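Local coordinates for protein L-lysine 6-monooxygenase involved in desferrioxamine biosynthesis (Erwinia amylovora CFBP1430, PDB 5O8P) that acts as an FAD-containing, NADPH-dependent monooxygenase of cadaverine in the biosynthesis of the siderophore desferrioxamine, at residues 68-73 / 414-419; 173-178 / 308-313; 319-322 / 327-330. All blocks are in the same frame, centred on the assembly; numbering follows the deposited sequence.

Interaction 1 of 3, residues 68-73 / 414-419; sequences LADPTS and EVYPVE
Y416 lies against A69 and D70, where two irregular loops meet: segment 68-73 leads toward helix 77-83, and segment 414-419 follows helix 399-410. Read from its root outward, the tyrosine starts with CB, which packs on the methyl of A69 (CB to CB 4.2 Å). Its CG stands anti to the carbonyl carbon (chi1 -65°), and this brings CD1 and CE1 of the ring alongside A69 and D70. Y416 CD1 comes to 3.6 Å from A69 O. One atom further, Y416 CE1 reaches D70 CB at 3.5 Å and D70 OD2 at 3.8 Å. The D70 carboxylate and the ring pass each other at a slant, their planes 32° apart. At the tip, OH leaves both segments and hydrogen-bonds L26 O, while helix 399-410 adds S404 against both Y416 and A69. D70 is itself held locally: OD1 takes the hydroxyl of T72 on its syn lone pair and, weakly, the backbone N of T72. This accompanies a type I turn closed by S73 N to D70 O at 3.1 Å. K82 of a second subunit ties both loops together, its NZ hydrogen-bonding L68 O and P417 O and forming a salt bridge with E419 OE2. The two loops exchange no hydrogen bond, so van der Waals contact of Y416, through CB and these two ring carbons, joins them directly. Polar fixation comes from around them, through the tyrosine hydroxyl on L26 and a lysine of the partner chain, which makes this contact part of a subunit interface.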
ATOM      1  N   LEU B  68      17.670 -19.526  -0.296  1.00 33.17           N
ATOM      2  CA  LEU B  68      16.692 -20.384  -0.997  1.00 33.11           C
ATOM      3  C   LEU B  68      17.156 -21.823  -1.148  1.00 33.14           C
ATOM      4  O   LEU B  68      16.377 -22.689  -1.517  1.00 36.13           O
ATOM      5  CB  LEU B  68      16.281 -19.798  -2.355  1.00 36.12           C
ATOM      6  CG  LEU B  68      15.495 -18.470  -2.286  1.00 36.85           C
ATOM      7  CD1 LEU B  68      15.137 -17.959  -3.665  1.00 37.44           C
ATOM      8  CD2 LEU B  68      14.252 -18.555  -1.422  1.00 34.67           C
ATOM      9  N   ALA B  69      18.435 -22.064  -0.904  1.00 36.25           N
ATOM     10  CA  ALA B  69      18.975 -23.414  -0.816  1.00 37.88           C
ATOM     11  C   ALA B  69      19.196 -23.845   0.630  1.00 38.17           C
ATOM     12  O   ALA B  69      19.051 -25.027   0.939  1.00 40.99           O
ATOM     13  CB  ALA B  69      20.286 -23.489  -1.574  1.00 41.85           C
ATOM     14  N   ASP B  70      19.573 -22.903   1.502  1.00 37.06           N
ATOM     15  CA  ASP B  70      19.935 -23.216   2.884  1.00 36.14           C
ATOM     16  C   ASP B  70      19.875 -21.980   3.768  1.00 35.51           C
ATOM     17  O   ASP B  70      20.873 -21.285   3.924  1.00 37.46           O
ATOM     18  CB  ASP B  70      21.340 -23.818   2.951  1.00 37.09           C
ATOM     19  CG  ASP B  70      21.840 -24.033   4.396  1.00 39.79           C
ATOM     20  OD1 ASP B  70      21.004 -23.974   5.337  1.00 37.48           O
ATOM     21  OD2 ASP B  70      23.074 -24.246   4.581  1.00 39.57           O
ATOM     22  N   PRO B  71      18.719 -21.729   4.389  1.00 37.26           N
ATOM     23  CA  PRO B  71      18.561 -20.608   5.313  1.00 38.03           C
ATOM     24  C   PRO B  71      19.465 -20.635   6.533  1.00 36.55           C
ATOM     25  O   PRO B  71      19.663 -19.591   7.138  1.00 40.23           O
ATOM     26  CB  PRO B  71      17.105 -20.735   5.771  1.00 42.55           C
ATOM     27  CG  PRO B  71      16.420 -21.475   4.682  1.00 42.09           C
ATOM     28  CD  PRO B  71      17.442 -22.427   4.146  1.00 40.51           C
ATOM     29  N   THR B  72      19.993 -21.803   6.897  1.00 37.34           N
ATOM     30  CA  THR B  72      20.925 -21.908   8.028  1.00 38.25           C
ATOM     31  C   THR B  72      22.363 -21.484   7.692  1.00 38.27           C
ATOM     32  O   THR B  72      23.181 -21.376   8.615  1.00 36.69           O
ATOM     33  CB  THR B  72      21.009 -23.342   8.616  1.00 37.11           C
ATOM     34  OG1 THR B  72      21.759 -24.192   7.737  1.00 36.41           O
ATOM     35  CG2 THR B  72      19.630 -23.923   8.877  1.00 36.24           C
ATOM     36  N   SER B  73      22.679 -21.264   6.404  1.00 36.27           N
ATOM     37  CA  SER B  73      24.030 -20.862   6.010  1.00 36.16           C
ATOM     38  C   SER B  73      24.415 -19.563   6.679  1.00 37.76           C
ATOM     39  O   SER B  73      23.586 -18.637   6.776  1.00 42.89           O
ATOM     40  CB  SER B  73      24.174 -20.671   4.501  1.00 36.56           C
ATOM     41  OG  SER B  73      25.427 -20.042   4.191  1.00 36.28           O
ATOM     42  N   GLU B 414      22.587 -35.172  -3.849  1.00 46.93           N
ATOM     43  CA  GLU B 414      21.782 -33.953  -3.824  1.00 47.71           C
ATOM     44  C   GLU B 414      22.083 -33.183  -2.551  1.00 45.72           C
ATOM     45  O   GLU B 414      21.445 -33.381  -1.532  1.00 43.14           O
ATOM     46  CB  GLU B 414      20.288 -34.294  -3.965  1.00 52.22           C
ATOM     47  CG  GLU B 414      19.332 -33.111  -3.819  1.00 55.76           C
ATOM     48  CD  GLU B 414      18.009 -33.283  -4.568  1.00 58.99           C
ATOM     49  OE1 GLU B 414      18.086 -33.641  -5.764  1.00 58.36           O
ATOM     50  OE2 GLU B 414      16.914 -33.060  -3.981  1.00 56.64           O
ATOM     51  N   VAL B 415      23.050 -32.282  -2.620  1.00 47.77           N
ATOM     52  CA  VAL B 415      23.583 -31.638  -1.410  1.00 46.62           C
ATOM     53  C   VAL B 415      22.574 -30.695  -0.781  1.00 43.02           C
ATOM     54  O   VAL B 415      22.401 -30.684   0.420  1.00 37.29           O
ATOM     55  CB  VAL B 415      24.867 -30.837  -1.712  1.00 51.14           C
ATOM     56  CG1 VAL B 415      25.439 -30.223  -0.435  1.00 53.58           C
ATOM     57  CG2 VAL B 415      25.894 -31.729  -2.394  1.00 54.26           C
ATOM     58  N   TYR B 416      21.933 -29.878  -1.609  1.00 44.54           N
ATOM     59  CA  TYR B 416      20.853 -29.011  -1.173  1.00 40.30           C
ATOM     60  C   TYR B 416      19.624 -29.436  -1.946  1.00 42.12           C
ATOM     61  O   TYR B 416      19.707 -29.586  -3.175  1.00 48.31           O
ATOM     62  CB  TYR B 416      21.193 -27.574  -1.484  1.00 36.72           C
ATOM     63  CG  TYR B 416      22.377 -27.063  -0.720  1.00 35.82           C
ATOM     64  CD1 TYR B 416      22.264 -26.685   0.609  1.00 34.08           C
ATOM     65  CD2 TYR B 416      23.617 -26.947  -1.331  1.00 34.71           C
ATOM     66  CE1 TYR B 416      23.354 -26.194   1.306  1.00 33.67           C
ATOM     67  CE2 TYR B 416      24.712 -26.446  -0.644  1.00 34.68           C
ATOM     68  CZ  TYR B 416      24.572 -26.067   0.679  1.00 34.75           C
ATOM     69  OH  TYR B 416      25.645 -25.565   1.379  1.00 36.51           O
ATOM     70  N   PRO B 417      18.485 -29.622  -1.247  1.00 43.99           N
ATOM     71  CA  PRO B 417      17.303 -30.176  -1.896  1.00 43.22           C
ATOM     72  C   PRO B 417      16.777 -29.246  -2.984  1.00 39.81           C
ATOM     73  O   PRO B 417      16.670 -28.047  -2.780  1.00 37.29           O
ATOM     74  CB  PRO B 417      16.300 -30.329  -0.743  1.00 42.51           C
ATOM     75  CG  PRO B 417      16.704 -29.313   0.254  1.00 40.94           C
ATOM     76  CD  PRO B 417      18.193 -29.174   0.129  1.00 43.92           C
ATOM     77  N   VAL B 418      16.478 -29.830  -4.134  1.00 39.25           N
ATOM     78  CA  VAL B 418      16.111 -29.108  -5.321  1.00 41.73           C
ATOM     79  C   VAL B 418      14.636 -29.377  -5.564  1.00 42.70           C
ATOM     80  O   VAL B 418      14.251 -30.516  -5.887  1.00 48.11           O
ATOM     81  CB  VAL B 418      16.939 -29.599  -6.528  1.00 43.85           C
ATOM     82  CG1 VAL B 418      16.636 -28.753  -7.755  1.00 45.67           C
ATOM     83  CG2 VAL B 418      18.427 -29.583  -6.209  1.00 43.56           C
ATOM     84  N   GLU B 419      13.814 -28.334  -5.423  1.00 42.85           N
ATOM     85  CA  GLU B 419      12.391 -28.448  -5.648  1.00 46.54           C
ATOM     86  C   GLU B 419      12.114 -28.816  -7.108  1.00 48.63           C
ATOM     87  O   GLU B 419      12.774 -28.308  -8.015  1.00 50.04           O
ATOM     88  CB  GLU B 419      11.684 -27.155  -5.260  1.00 47.82           C
ATOM     89  CG  GLU B 419      11.591 -26.950  -3.753  1.00 52.83           C
ATOM     90  CD  GLU B 419      12.730 -26.147  -3.150  1.00 53.95           C
ATOM     91  OE1 GLU B 419      13.828 -26.105  -3.752  1.00 49.71           O
ATOM     92  OE2 GLU B 419      12.519 -25.570  -2.054  1.00 57.06           O
TER

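Interaction 2 of 3, residues 173-178 / 308-313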
ATOM      1  N   ARG B 173      31.479   6.233 -28.877  1.00 52.31           N
ATOM      2  CA  ARG B 173      31.716   5.689 -27.534  1.00 54.56           C
ATOM      3  C   ARG B 173      32.305   6.711 -26.580  1.00 51.89           C
ATOM      4  O   ARG B 173      31.971   6.711 -25.401  1.00 51.83           O
ATOM      5  CB  ARG B 173      32.649   4.489 -27.603  1.00 62.42           C
ATOM      6  CG  ARG B 173      31.973   3.211 -28.100  1.00 68.76           C
ATOM      7  CD  ARG B 173      32.968   2.073 -28.290  1.00 76.82           C
ATOM      8  NE  ARG B 173      32.418   0.770 -27.887  1.00 83.81           N
ATOM      9  CZ  ARG B 173      32.209   0.373 -26.625  1.00 85.24           C
ATOM     10  NH1 ARG B 173      32.486   1.168 -25.588  1.00 82.70           N
ATOM     11  NH2 ARG B 173      31.706  -0.841 -26.390  1.00 83.95           N
ATOM     12  N   GLU B 174      33.191   7.563 -27.100  1.00 51.45           N
ATOM     13  CA  GLU B 174      33.826   8.614 -26.297  1.00 53.47           C
ATOM     14  C   GLU B 174      32.857   9.677 -25.764  1.00 51.97           C
ATOM     15  O   GLU B 174      33.104  10.221 -24.705  1.00 52.73           O
ATOM     16  CB  GLU B 174      34.969   9.283 -27.075  1.00 58.43           C
ATOM     17  CG  GLU B 174      36.122   8.331 -27.416  1.00 66.87           C
ATOM     18  CD  GLU B 174      37.385   9.034 -27.966  1.00 77.72           C
ATOM     19  OE1 GLU B 174      37.295  10.149 -28.546  1.00 78.19           O
ATOM     20  OE2 GLU B 174      38.494   8.458 -27.830  1.00 77.29           O
ATOM     21  N   ARG B 175      31.777   9.974 -26.489  1.00 52.87           N
ATOM     22  CA  ARG B 175      30.840  11.069 -26.113  1.00 51.28           C
ATOM     23  C   ARG B 175      29.654  10.650 -25.260  1.00 49.32           C
ATOM     24  O   ARG B 175      29.357  11.287 -24.252  1.00 51.20           O
ATOM     25  CB  ARG B 175      30.310  11.780 -27.351  1.00 52.66           C
ATOM     26  CG  ARG B 175      31.314  12.747 -27.917  1.00 55.32           C
ATOM     27  CD  ARG B 175      30.836  13.380 -29.195  1.00 55.96           C
ATOM     28  NE  ARG B 175      31.952  13.553 -30.115  1.00 57.26           N
ATOM     29  CZ  ARG B 175      32.928  14.456 -29.992  1.00 54.50           C
ATOM     30  NH1 ARG B 175      32.948  15.320 -28.977  1.00 57.00           N
ATOM     31  NH2 ARG B 175      33.898  14.504 -30.902  1.00 50.80           N
ATOM     32  N   PHE B 176      28.962   9.593 -25.662  1.00 45.67           N
ATOM     33  CA  PHE B 176      27.829   9.106 -24.885  1.00 42.47           C
ATOM     34  C   PHE B 176      28.298   8.282 -23.689  1.00 38.56           C
ATOM     35  O   PHE B 176      29.447   7.901 -23.610  1.00 35.38           O
ATOM     36  CB  PHE B 176      26.818   8.359 -25.767  1.00 42.80           C
ATOM     37  CG  PHE B 176      27.243   6.986 -26.193  1.00 42.01           C
ATOM     38  CD1 PHE B 176      27.141   5.902 -25.315  1.00 42.20           C
ATOM     39  CD2 PHE B 176      27.666   6.756 -27.492  1.00 42.48           C
ATOM     40  CE1 PHE B 176      27.499   4.626 -25.719  1.00 44.83           C
ATOM     41  CE2 PHE B 176      28.021   5.484 -27.895  1.00 47.24           C
ATOM     42  CZ  PHE B 176      27.936   4.411 -27.009  1.00 46.57           C
ATOM     43  N   VAL B 177      27.383   8.038 -22.758  1.00 35.49           N
ATOM     44  CA  VAL B 177      27.643   7.302 -21.525  1.00 35.94           C
ATOM     45  C   VAL B 177      26.705   6.101 -21.462  1.00 36.18           C
ATOM     46  O   VAL B 177      25.497   6.283 -21.555  1.00 37.28           O
ATOM     47  CB  VAL B 177      27.326   8.207 -20.319  1.00 35.44           C
ATOM     48  CG1 VAL B 177      27.414   7.441 -19.004  1.00 36.03           C
ATOM     49  CG2 VAL B 177      28.227   9.422 -20.291  1.00 37.06           C
ATOM     50  N   HIS B 178      27.241   4.895 -21.299  1.00 36.29           N
ATOM     51  CA  HIS B 178      26.408   3.719 -21.055  1.00 36.03           C
ATOM     52  C   HIS B 178      25.895   3.779 -19.609  1.00 38.72           C
ATOM     53  O   HIS B 178      26.534   4.412 -18.740  1.00 38.77           O
ATOM     54  CB  HIS B 178      27.211   2.444 -21.286  1.00 34.70           C
ATOM     55  CG  HIS B 178      26.389   1.201 -21.300  1.00 35.50           C
ATOM     56  ND1 HIS B 178      26.118   0.474 -20.161  1.00 37.08           N
ATOM     57  CD2 HIS B 178      25.775   0.549 -22.313  1.00 36.08           C
ATOM     58  CE1 HIS B 178      25.369  -0.570 -20.469  1.00 39.51           C
ATOM     59  NE2 HIS B 178      25.152  -0.551 -21.771  1.00 40.30           N
ATOM     60  N   MET B 308      23.087   7.755 -35.990  1.00 47.47           N
ATOM     61  CA  MET B 308      23.423   8.943 -35.212  1.00 48.09           C
ATOM     62  C   MET B 308      24.674   9.603 -35.763  1.00 49.37           C
ATOM     63  O   MET B 308      25.427   9.007 -36.542  1.00 46.24           O
ATOM     64  CB  MET B 308      23.592   8.624 -33.719  1.00 48.79           C
ATOM     65  CG  MET B 308      24.697   7.641 -33.360  1.00 49.27           C
ATOM     66  SD  MET B 308      24.550   7.102 -31.648  1.00 50.07           S
ATOM     67  CE  MET B 308      25.206   8.540 -30.825  1.00 48.51           C
ATOM     68  N   ARG B 309      24.878  10.838 -35.334  1.00 53.21           N
ATOM     69  CA  ARG B 309      25.981  11.643 -35.804  1.00 53.88           C
ATOM     70  C   ARG B 309      26.184  12.836 -34.904  1.00 55.42           C
ATOM     71  O   ARG B 309      25.243  13.314 -34.263  1.00 57.30           O
ATOM     72  CB  ARG B 309      25.772  12.081 -37.254  1.00 53.26           C
ATOM     73  CG  ARG B 309      24.451  12.762 -37.562  1.00 53.93           C
ATOM     74  CD  ARG B 309      24.084  12.615 -39.043  1.00 55.62           C
ATOM     75  NE  ARG B 309      24.798  13.593 -39.866  1.00 57.02           N
ATOM     76  CZ  ARG B 309      24.479  14.888 -39.970  1.00 57.50           C
ATOM     77  NH1 ARG B 309      23.454  15.405 -39.290  1.00 56.10           N
ATOM     78  NH2 ARG B 309      25.205  15.694 -40.743  1.00 57.51           N
ATOM     79  N   TRP B 310      27.447  13.247 -34.791  1.00 57.08           N
ATOM     80  CA  TRP B 310      27.836  14.374 -33.946  1.00 56.13           C
ATOM     81  C   TRP B 310      28.110  15.583 -34.820  1.00 53.68           C
ATOM     82  O   TRP B 310      28.884  15.506 -35.766  1.00 56.30           O
ATOM     83  CB  TRP B 310      29.070  14.019 -33.123  1.00 55.85           C
ATOM     84  CG  TRP B 310      29.543  15.117 -32.223  1.00 53.73           C
ATOM     85  CD1 TRP B 310      30.596  15.939 -32.446  1.00 51.43           C
ATOM     86  CD2 TRP B 310      28.977  15.517 -30.960  1.00 53.85           C
ATOM     87  NE1 TRP B 310      30.739  16.824 -31.404  1.00 52.75           N
ATOM     88  CE2 TRP B 310      29.760  16.588 -30.476  1.00 52.84           C
ATOM     89  CE3 TRP B 310      27.894  15.068 -30.184  1.00 54.59           C
ATOM     90  CZ2 TRP B 310      29.496  17.225 -29.254  1.00 52.73           C
ATOM     91  CZ3 TRP B 310      27.628  15.712 -28.965  1.00 55.51           C
ATOM     92  CH2 TRP B 310      28.428  16.776 -28.518  1.00 54.43           C
ATOM     93  N   LEU B 311      27.470  16.694 -34.487  1.00 53.30           N
ATOM     94  CA  LEU B 311      27.547  17.920 -35.275  1.00 54.67           C
ATOM     95  C   LEU B 311      28.596  18.863 -34.699  1.00 58.01           C
ATOM     96  O   LEU B 311      28.850  18.842 -33.491  1.00 57.00           O
ATOM     97  CB  LEU B 311      26.182  18.610 -35.297  1.00 53.40           C
ATOM     98  CG  LEU B 311      24.988  17.722 -35.676  1.00 52.56           C
ATOM     99  CD1 LEU B 311      23.684  18.468 -35.473  1.00 52.33           C
ATOM    100  CD2 LEU B 311      25.091  17.211 -37.105  1.00 51.31           C
ATOM    101  N   ALA B 312      29.187  19.687 -35.568  1.00 59.25           N
ATOM    102  CA  ALA B 312      30.143  20.732 -35.167  1.00 59.04           C
ATOM    103  C   ALA B 312      29.569  21.663 -34.089  1.00 60.96           C
ATOM    104  O   ALA B 312      30.277  22.028 -33.143  1.00 56.01           O
ATOM    105  CB  ALA B 312      30.576  21.545 -36.379  1.00 60.21           C
ATOM    106  N   GLU B 313      28.285  22.012 -34.238  1.00 62.24           N
ATOM    107  CA  GLU B 313      27.505  22.754 -33.222  1.00 63.70           C
ATOM    108  C   GLU B 313      27.771  22.340 -31.758  1.00 62.74           C
ATOM    109  O   GLU B 313      27.783  23.195 -30.874  1.00 62.67           O
ATOM    110  CB  GLU B 313      26.000  22.585 -33.479  1.00 67.12           C
ATOM    111  CG  GLU B 313      25.453  23.229 -34.753  1.00 67.80           C
ATOM    112  CD  GLU B 313      23.965  22.940 -34.968  1.00 71.74           C
ATOM    113  OE1 GLU B 313      23.266  22.584 -33.982  1.00 71.33           O
ATOM    114  OE2 GLU B 313      23.500  23.078 -36.124  1.00 69.69           O
TER
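R175 lays its guanidinium flat on the indole of W310, with the centres of the stacked groups 3.7 Å apart and the planes only 5° from parallel. CZ sits over the face of the five-membered ring, 18° off its normal, in a cation-pi arrangement; the indole atom closest to R175 CZ is W310 NE1 at 3.5 Å. The overlap continues inward along the arginine. R175 NE rides above CG of W310 at 3.6 Å, and R175 CD lies over the fused part of the ring system, 3.3 Å from W310 CD2. That methylene also makes a CH-pi contact with the six-membered ring of W310, 3.5 Å from R175 CD to the centroid. Charge and aliphatic stem therefore share one face of the same indole, and with no hydrogen bond between the segments, this stack carries most of the direct contact.

Torsions bring the two flat groups together. The arginine chain is extended at chi2 and bends at chi3 (-143°), turning its planar end onto the ring, while W310, with CG anti to its backbone N, carries the indole out from the strand to meet it. Further out, F316 touches both partners: its ring meets W310 edge-to-face, and its side chain contacts R175. Nearby the packing is apolar, with F176 and M308 both on L336.

R175 belongs to the turn that leads into strand 177-178, an outermost strand of the five-stranded parallel sheet, where V177 hydrogen-bonds through its backbone to L336 and M338 of strand 335-338. W310 stands near the end of strand 303-311, beside strand 315-322, so the stack links the turn entering the parallel sheet to a strand end in the three-stranded antiparallel one.

Interaction 3 of 3, residues 319-322 / 327-330; sequences KLHQ and RAYS
L320 N donates to Y329 O over 2.7 Å, the shortest of four backbone bonds that join strands 319-322 and 327-330; the nitrogen meets the carbonyl nearly head-on, at a C=O...N angle of 173°. Y329 N returns a bond to L320 O (2.8 Å), completing an antiparallel hydrogen-bonded pair. The same L320 oxygen also receives a CA-H...O contact from A328 CA at 3.3 Å. Two residues on, Q322 N to R327 O (3.0 Å) and R327 N to Q322 O (3.2 Å) make the second such pair. K319 with S330 and H321 with A328 are the non-hydrogen-bonded pairs.

On the face carrying L320, Q322, R327 and Y329, L320 and Y329 do most of the packing. The tyrosine CG lies between the backbone N and the carbonyl carbon (chi1 71°), which turns the ring across the hairpin onto L320. L320 CB sits over one face of the Y329 ring, toward its rim and 3.9 Å from the centroid. L320 CD1 reaches Y329 CE2 at 3.6 Å, near the phenolic end, while Q322 CB approaches CE1. The hydroxyl is held by S303 OG, and F300 meets the ring at an oblique angle. On the other face, H321 CD2 and NE2 come close to the backbone nitrogens of A328 and R327 respectively.

The segments form a beta hairpin at the edge of the three-stranded antiparallel sheet. Strand 315-322 is the middle strand, flanked by 327-333 and by 303-311. From the latter L305, an NADP(+) contact when that ligand is present, though none is bound to this chain, packs on L320; a third subunit abuts Q322 and Y329.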
ATOM      1  N   LYS B 319      18.828   9.966 -35.508  1.00 39.93           N
ATOM      2  CA  LYS B 319      17.808   9.583 -36.481  1.00 42.52           C
ATOM      3  C   LYS B 319      17.053   8.394 -35.911  1.00 46.01           C
ATOM      4  O   LYS B 319      17.658   7.393 -35.518  1.00 45.41           O
ATOM      5  CB  LYS B 319      18.417   9.224 -37.834  1.00 43.99           C
ATOM      6  CG  LYS B 319      19.056  10.402 -38.538  1.00 48.44           C
ATOM      7  CD  LYS B 319      19.014  10.280 -40.055  1.00 50.57           C
ATOM      8  CE  LYS B 319      19.621  11.516 -40.701  1.00 51.44           C
ATOM      9  NZ  LYS B 319      19.464  11.520 -42.176  1.00 52.81           N
ATOM     10  N   LEU B 320      15.728   8.520 -35.859  1.00 51.02           N
ATOM     11  CA  LEU B 320      14.858   7.518 -35.259  1.00 50.47           C
ATOM     12  C   LEU B 320      13.783   7.094 -36.250  1.00 49.57           C
ATOM     13  O   LEU B 320      13.404   7.860 -37.136  1.00 46.91           O
ATOM     14  CB  LEU B 320      14.202   8.094 -34.011  1.00 52.26           C
ATOM     15  CG  LEU B 320      15.159   8.516 -32.896  1.00 53.33           C
ATOM     16  CD1 LEU B 320      14.530   9.557 -32.000  1.00 54.91           C
ATOM     17  CD2 LEU B 320      15.594   7.323 -32.073  1.00 53.45           C
ATOM     18  N   HIS B 321      13.305   5.865 -36.099  1.00 50.32           N
ATOM     19  CA  HIS B 321      12.206   5.354 -36.901  1.00 52.37           C
ATOM     20  C   HIS B 321      11.112   4.852 -35.969  1.00 53.46           C
ATOM     21  O   HIS B 321      11.341   3.946 -35.163  1.00 55.26           O
ATOM     22  CB  HIS B 321      12.686   4.233 -37.812  1.00 55.68           C
ATOM     23  CG  HIS B 321      11.676   3.832 -38.834  1.00 57.10           C
ATOM     24  ND1 HIS B 321      10.955   2.660 -38.746  1.00 57.95           N
ATOM     25  CD2 HIS B 321      11.244   4.462 -39.951  1.00 55.44           C
ATOM     26  CE1 HIS B 321      10.134   2.578 -39.778  1.00 59.18           C
ATOM     27  NE2 HIS B 321      10.291   3.657 -40.524  1.00 57.86           N
ATOM     28  N   GLN B 322       9.932   5.457 -36.082  1.00 53.20           N
ATOM     29  CA  GLN B 322       8.767   5.134 -35.240  1.00 51.17           C
ATOM     30  C   GLN B 322       8.041   3.963 -35.939  1.00 50.17           C
ATOM     31  O   GLN B 322       7.357   4.152 -36.933  1.00 46.70           O
ATOM     32  CB  GLN B 322       7.969   6.435 -34.967  1.00 47.01           C
ATOM     33  CG  GLN B 322       6.458   6.507 -34.946  1.00 47.24           C
ATOM     34  CD  GLN B 322       5.776   5.710 -33.868  1.00 46.17           C
ATOM     35  OE1 GLN B 322       5.817   4.489 -33.928  1.00 48.08           O
ATOM     36  NE2 GLN B 322       5.002   6.374 -33.011  1.00 45.30           N
ATOM     37  N   ARG B 327       7.241   5.784 -39.699  1.00 55.95           N
ATOM     38  CA  ARG B 327       7.694   7.119 -40.107  1.00 57.58           C
ATOM     39  C   ARG B 327       8.975   7.539 -39.379  1.00 55.09           C
ATOM     40  O   ARG B 327       9.089   7.384 -38.154  1.00 53.65           O
ATOM     41  CB  ARG B 327       6.588   8.151 -39.867  1.00 62.12           C
ATOM     42  CG  ARG B 327       6.734   9.413 -40.700  1.00 65.92           C
ATOM     43  CD  ARG B 327       5.472  10.269 -40.622  1.00 70.29           C
ATOM     44  NE  ARG B 327       5.810  11.681 -40.420  1.00 76.28           N
ATOM     45  CZ  ARG B 327       5.023  12.602 -39.856  1.00 73.20           C
ATOM     46  NH1 ARG B 327       3.800  12.300 -39.425  1.00 74.38           N
ATOM     47  NH2 ARG B 327       5.478  13.845 -39.723  1.00 71.13           N
ATOM     48  N   ALA B 328       9.933   8.072 -40.143  1.00 51.99           N
ATOM     49  CA  ALA B 328      11.236   8.471 -39.612  1.00 46.91           C
ATOM     50  C   ALA B 328      11.190   9.892 -39.062  1.00 43.15           C
ATOM     51  O   ALA B 328      10.361  10.700 -39.483  1.00 44.02           O
ATOM     52  CB  ALA B 328      12.302   8.358 -40.689  1.00 44.96           C
ATOM     53  N   TYR B 329      12.074  10.180 -38.109  1.00 40.15           N
ATOM     54  CA  TYR B 329      12.208  11.520 -37.533  1.00 39.00           C
ATOM     55  C   TYR B 329      13.547  11.686 -36.825  1.00 39.36           C
ATOM     56  O   TYR B 329      14.165  10.697 -36.432  1.00 41.54           O
ATOM     57  CB  TYR B 329      11.060  11.822 -36.564  1.00 39.88           C
ATOM     58  CG  TYR B 329      11.059  11.072 -35.235  1.00 41.26           C
ATOM     59  CD1 TYR B 329      10.630   9.741 -35.147  1.00 40.24           C
ATOM     60  CD2 TYR B 329      11.440  11.715 -34.049  1.00 42.07           C
ATOM     61  CE1 TYR B 329      10.608   9.075 -33.921  1.00 37.81           C
ATOM     62  CE2 TYR B 329      11.416  11.051 -32.826  1.00 40.13           C
ATOM     63  CZ  TYR B 329      10.994   9.738 -32.769  1.00 37.44           C
ATOM     64  OH  TYR B 329      10.970   9.109 -31.557  1.00 37.29           O
ATOM     65  N   SER B 330      13.986  12.935 -36.670  1.00 39.74           N
ATOM     66  CA  SER B 330      15.258  13.253 -36.013  1.00 41.07           C
ATOM     67  C   SER B 330      15.026  14.011 -34.705  1.00 42.56           C
ATOM     68  O   SER B 330      13.999  14.673 -34.524  1.00 44.46           O
ATOM     69  CB  SER B 330      16.169  14.066 -36.938  1.00 40.03           C
ATOM     70  OG  SER B 330      15.612  15.349 -37.206  1.00 40.54           O
TER

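In the fold
Interactions 2 and 3 lie on the same side of the chain's centre, their centres 18 Å apart. They share the three-stranded antiparallel sheet without touching, nearest atoms about 5 Å apart: 308-313 ends strand 303-311, which neighbours the strand holding 319-322. Interaction 2 also reaches the five-stranded parallel sheet through strand 177-178. Interaction 1 is about 49 Å from interaction 2 and 51 Å from interaction 3, centre to centre. Along the chain 68-73 comes first and 414-419 last, so the long excursion between them contains interaction 2 and then interaction 3. The contacts thus lie on opposite sides of the folded subunit: loops meeting a second subunit, and the hairpin sheet that contributes an NADP(+)-binding residue.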